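Local coordinates for lactate dehydrogenase (Eimeria maxima, PDB 6CT6), which probably catalyses the NADH-dependent interconversion of pyruvate and lactate, and binds NADH and the inhibitor oxamate, at residues S256-K262 against I288-E294. Numbering follows the deposited sequence.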
ATOM      1  N   SER B 256      -9.872  -0.007  16.299  1.00 26.34           N
ATOM      2  CA  SER B 256     -11.005   0.026  17.214  1.00 30.55           C
ATOM      3  C   SER B 256     -10.639  -0.590  18.559  1.00 26.51           C
ATOM      4  O   SER B 256     -11.053  -0.091  19.611  1.00 28.02           O
ATOM      5  CB  SER B 256     -12.198  -0.697  16.584  1.00 26.71           C
ATOM      6  OG  SER B 256     -13.407  -0.383  17.256  1.00 28.38           O
ATOM      7  N   TYR B 257      -9.853  -1.667  18.546  1.00 22.62           N
ATOM      8  CA  TYR B 257      -9.377  -2.255  19.795  1.00 24.82           C
ATOM      9  C   TYR B 257      -8.405  -1.324  20.507  1.00 27.59           C
ATOM     10  O   TYR B 257      -8.511  -1.105  21.721  1.00 29.62           O
ATOM     11  CB  TYR B 257      -8.704  -3.602  19.528  1.00 27.21           C
ATOM     12  CG  TYR B 257      -7.999  -4.144  20.751  1.00 26.36           C
ATOM     13  CD1 TYR B 257      -8.707  -4.799  21.748  1.00 28.33           C
ATOM     14  CD2 TYR B 257      -6.633  -3.974  20.923  1.00 24.28           C
ATOM     15  CE1 TYR B 257      -8.075  -5.281  22.875  1.00 29.30           C
ATOM     16  CE2 TYR B 257      -5.991  -4.454  22.049  1.00 30.87           C
ATOM     17  CZ  TYR B 257      -6.720  -5.107  23.021  1.00 27.73           C
ATOM     18  OH  TYR B 257      -6.091  -5.588  24.144  1.00 33.47           O
ATOM     19  N   LEU B 258      -7.438  -0.772  19.767  1.00 24.90           N
ATOM     20  CA  LEU B 258      -6.368   0.003  20.387  1.00 22.88           C
ATOM     21  C   LEU B 258      -6.872   1.312  20.981  1.00 25.09           C
ATOM     22  O   LEU B 258      -6.327   1.787  21.982  1.00 28.99           O
ATOM     23  CB  LEU B 258      -5.273   0.293  19.361  1.00 24.27           C
ATOM     24  CG  LEU B 258      -4.399  -0.886  18.926  1.00 23.95           C
ATOM     25  CD1 LEU B 258      -3.523  -0.484  17.747  1.00 24.55           C
ATOM     26  CD2 LEU B 258      -3.552  -1.370  20.089  1.00 26.05           C
ATOM     27  N   LYS B 259      -7.892   1.920  20.376  1.00 26.72           N
ATOM     28  CA  LYS B 259      -8.394   3.217  20.811  1.00 28.72           C
ATOM     29  C   LYS B 259      -9.770   3.123  21.458  1.00 27.34           C
ATOM     30  O   LYS B 259     -10.379   4.156  21.750  1.00 26.69           O
ATOM     31  CB  LYS B 259      -8.425   4.187  19.626  1.00 28.42           C
ATOM     32  CG  LYS B 259      -7.052   4.431  18.996  1.00 32.60           C
ATOM     33  CD  LYS B 259      -7.137   5.314  17.757  1.00 36.71           C
ATOM     34  CE  LYS B 259      -7.391   6.773  18.112  1.00 49.91           C
ATOM     35  NZ  LYS B 259      -6.219   7.405  18.781  1.00 45.75           N
ATOM     36  N   ASP B 260     -10.267   1.908  21.695  1.00 27.67           N
ATOM     37  CA  ASP B 260     -11.557   1.692  22.347  1.00 27.69           C
ATOM     38  C   ASP B 260     -12.663   2.465  21.633  1.00 28.90           C
ATOM     39  O   ASP B 260     -13.436   3.205  22.248  1.00 26.91           O
ATOM     40  CB  ASP B 260     -11.490   2.075  23.824  1.00 31.31           C
ATOM     41  CG  ASP B 260     -12.747   1.691  24.581  1.00 38.24           C
ATOM     42  OD1 ASP B 260     -13.352   0.645  24.256  1.00 30.64           O
ATOM     43  OD2 ASP B 260     -13.135   2.439  25.501  1.00 34.52           O
ATOM     44  N   LYS B 261     -12.740   2.287  20.311  1.00 25.60           N
ATOM     45  CA  LYS B 261     -13.725   3.017  19.519  1.00 29.73           C
ATOM     46  C   LYS B 261     -15.120   2.414  19.632  1.00 31.20           C
ATOM     47  O   LYS B 261     -16.115   3.131  19.479  1.00 28.95           O
ATOM     48  CB  LYS B 261     -13.303   3.052  18.050  1.00 26.94           C
ATOM     49  CG  LYS B 261     -12.086   3.912  17.743  1.00 31.90           C
ATOM     50  CD  LYS B 261     -11.761   3.861  16.253  1.00 32.20           C
ATOM     51  CE  LYS B 261     -11.548   5.246  15.656  1.00 44.84           C
ATOM     52  NZ  LYS B 261     -12.770   6.092  15.737  1.00 39.16           N
ATOM     53  N   LYS B 262     -15.213   1.109  19.895  1.00 26.41           N
ATOM     54  CA  LYS B 262     -16.496   0.408  19.946  1.00 28.65           C
ATOM     55  C   LYS B 262     -17.245   0.528  18.620  1.00 26.65           C
ATOM     56  O   LYS B 262     -18.468   0.663  18.585  1.00 28.73           O
ATOM     57  CB  LYS B 262     -17.357   0.915  21.107  1.00 27.30           C
ATOM     58  CG  LYS B 262     -16.624   0.923  22.443  1.00 28.47           C
ATOM     59  CD  LYS B 262     -17.529   1.297  23.611  1.00 32.71           C
ATOM     60  CE  LYS B 262     -16.717   1.505  24.891  1.00 29.46           C
ATOM     61  NZ  LYS B 262     -15.949   0.290  25.299  1.00 32.17           N
ATOM     62  N   ILE B 288     -16.176  -4.012  18.654  1.00 27.09           N
ATOM     63  CA  ILE B 288     -14.779  -4.156  19.046  1.00 27.92           C
ATOM     64  C   ILE B 288     -14.357  -2.904  19.800  1.00 29.68           C
ATOM     65  O   ILE B 288     -14.408  -1.793  19.259  1.00 28.27           O
ATOM     66  CB  ILE B 288     -13.864  -4.400  17.836  1.00 26.28           C
ATOM     67  CG1 ILE B 288     -14.303  -5.666  17.094  1.00 28.44           C
ATOM     68  CG2 ILE B 288     -12.411  -4.520  18.300  1.00 29.01           C
ATOM     69  CD1 ILE B 288     -13.510  -5.964  15.843  1.00 31.84           C
ATOM     70  N   GLY B 289     -13.919  -3.093  21.042  1.00 29.03           N
ATOM     71  CA  GLY B 289     -13.401  -2.017  21.857  1.00 28.20           C
ATOM     72  C   GLY B 289     -12.180  -2.457  22.637  1.00 32.12           C
ATOM     73  O   GLY B 289     -11.585  -3.498  22.329  1.00 34.38           O
ATOM     74  N   GLY B 290     -11.793  -1.686  23.653  1.00 29.68           N
ATOM     75  CA  GLY B 290     -10.589  -1.988  24.409  1.00 31.03           C
ATOM     76  C   GLY B 290     -10.631  -3.294  25.176  1.00 33.64           C
ATOM     77  O   GLY B 290      -9.576  -3.762  25.617  1.00 34.95           O
ATOM     78  N   LYS B 291     -11.814  -3.883  25.352  1.00 34.46           N
ATOM     79  CA  LYS B 291     -11.955  -5.192  25.974  1.00 35.92           C
ATOM     80  C   LYS B 291     -12.152  -6.302  24.945  1.00 37.37           C
ATOM     81  O   LYS B 291     -12.657  -7.376  25.290  1.00 35.26           O
ATOM     82  CB  LYS B 291     -13.117  -5.184  26.969  1.00 38.82           C
ATOM     83  CG  LYS B 291     -12.944  -4.210  28.132  1.00 48.32           C
ATOM     84  CD  LYS B 291     -14.143  -4.220  29.078  1.00 73.15           C
ATOM     85  CE  LYS B 291     -15.431  -3.739  28.416  1.00 84.33           C
ATOM     86  NZ  LYS B 291     -15.371  -2.338  27.921  1.00 71.59           N
ATOM     87  N   GLY B 292     -11.763  -6.067  23.692  1.00 31.93           N
ATOM     88  CA  GLY B 292     -11.880  -7.079  22.658  1.00 29.77           C
ATOM     89  C   GLY B 292     -13.242  -7.102  21.999  1.00 29.87           C
ATOM     90  O   GLY B 292     -13.821  -6.048  21.726  1.00 31.52           O
ATOM     91  N   ILE B 293     -13.760  -8.298  21.726  1.00 30.32           N
ATOM     92  CA  ILE B 293     -15.117  -8.457  21.205  1.00 29.06           C
ATOM     93  C   ILE B 293     -16.063  -8.170  22.370  1.00 31.52           C
ATOM     94  O   ILE B 293     -16.305  -9.035  23.211  1.00 32.17           O
ATOM     95  CB  ILE B 293     -15.356  -9.852  20.620  1.00 27.79           C
ATOM     96  CG1 ILE B 293     -14.233 -10.269  19.658  1.00 34.55           C
ATOM     97  CG2 ILE B 293     -16.701  -9.903  19.905  1.00 29.44           C
ATOM     98  CD1 ILE B 293     -14.055  -9.377  18.441  1.00 36.32           C
ATOM     99  N   GLU B 294     -16.596  -6.951  22.427  1.00 29.15           N
ATOM    100  CA  GLU B 294     -17.367  -6.528  23.590  1.00 33.97           C
ATOM    101  C   GLU B 294     -18.835  -6.908  23.499  1.00 29.76           C
ATOM    102  O   GLU B 294     -19.479  -7.106  24.535  1.00 37.11           O
ATOM    103  CB  GLU B 294     -17.230  -5.014  23.780  1.00 33.89           C
ATOM    104  CG  GLU B 294     -15.822  -4.603  24.163  1.00 36.11           C
ATOM    105  CD  GLU B 294     -15.687  -3.121  24.432  1.00 38.13           C
ATOM    106  OE1 GLU B 294     -16.672  -2.381  24.235  1.00 35.81           O
ATOM    107  OE2 GLU B 294     -14.586  -2.696  24.843  1.00 34.70           O
TER
HETATM  108  O   HOH W   1      -7.647  -5.959  26.509  1.00 46.23           O
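D260 and G289 bring their CA atoms within 4.2 Å of each other where the end of helix 244-259 meets a type I beta turn, G289 to G292, that closes a hairpin. D260 takes positive phi in a Schellman motif, K261 N bonding back to S256 O. A CB on G289 would run into D260 OD1 and E294 OE2, so glycine suits the place. With CG swung away from its own backbone N (chi1 -172°), D260 receives the almost straight bond from G290 N to OD1 (2.9 Å, 177°), which arrives from above the carboxylate plane. K262, long enough to cross E294 at about a right angle, makes two salt bridges: NZ meets the syn lone pairs of D260 OD1 (2.8 Å) and E294 OE1 (3.0 Å), probably offsetting the acids' repulsion. E294 OE2 also accepts K291 N, steadying the turn. Deeper, the small hydroxyl of S256 donates to I288 O (2.6 Å). Y257 rests its CB on I288 CG2; its long ring brings an edge to G292 N while OH reaches a water shared with G290 O. Helix 244-259 packs here on strands 281-289 and 294-296, the far end of the sheet continuing from the Rossmann strands, and Y257 reaches back to F126 and V80.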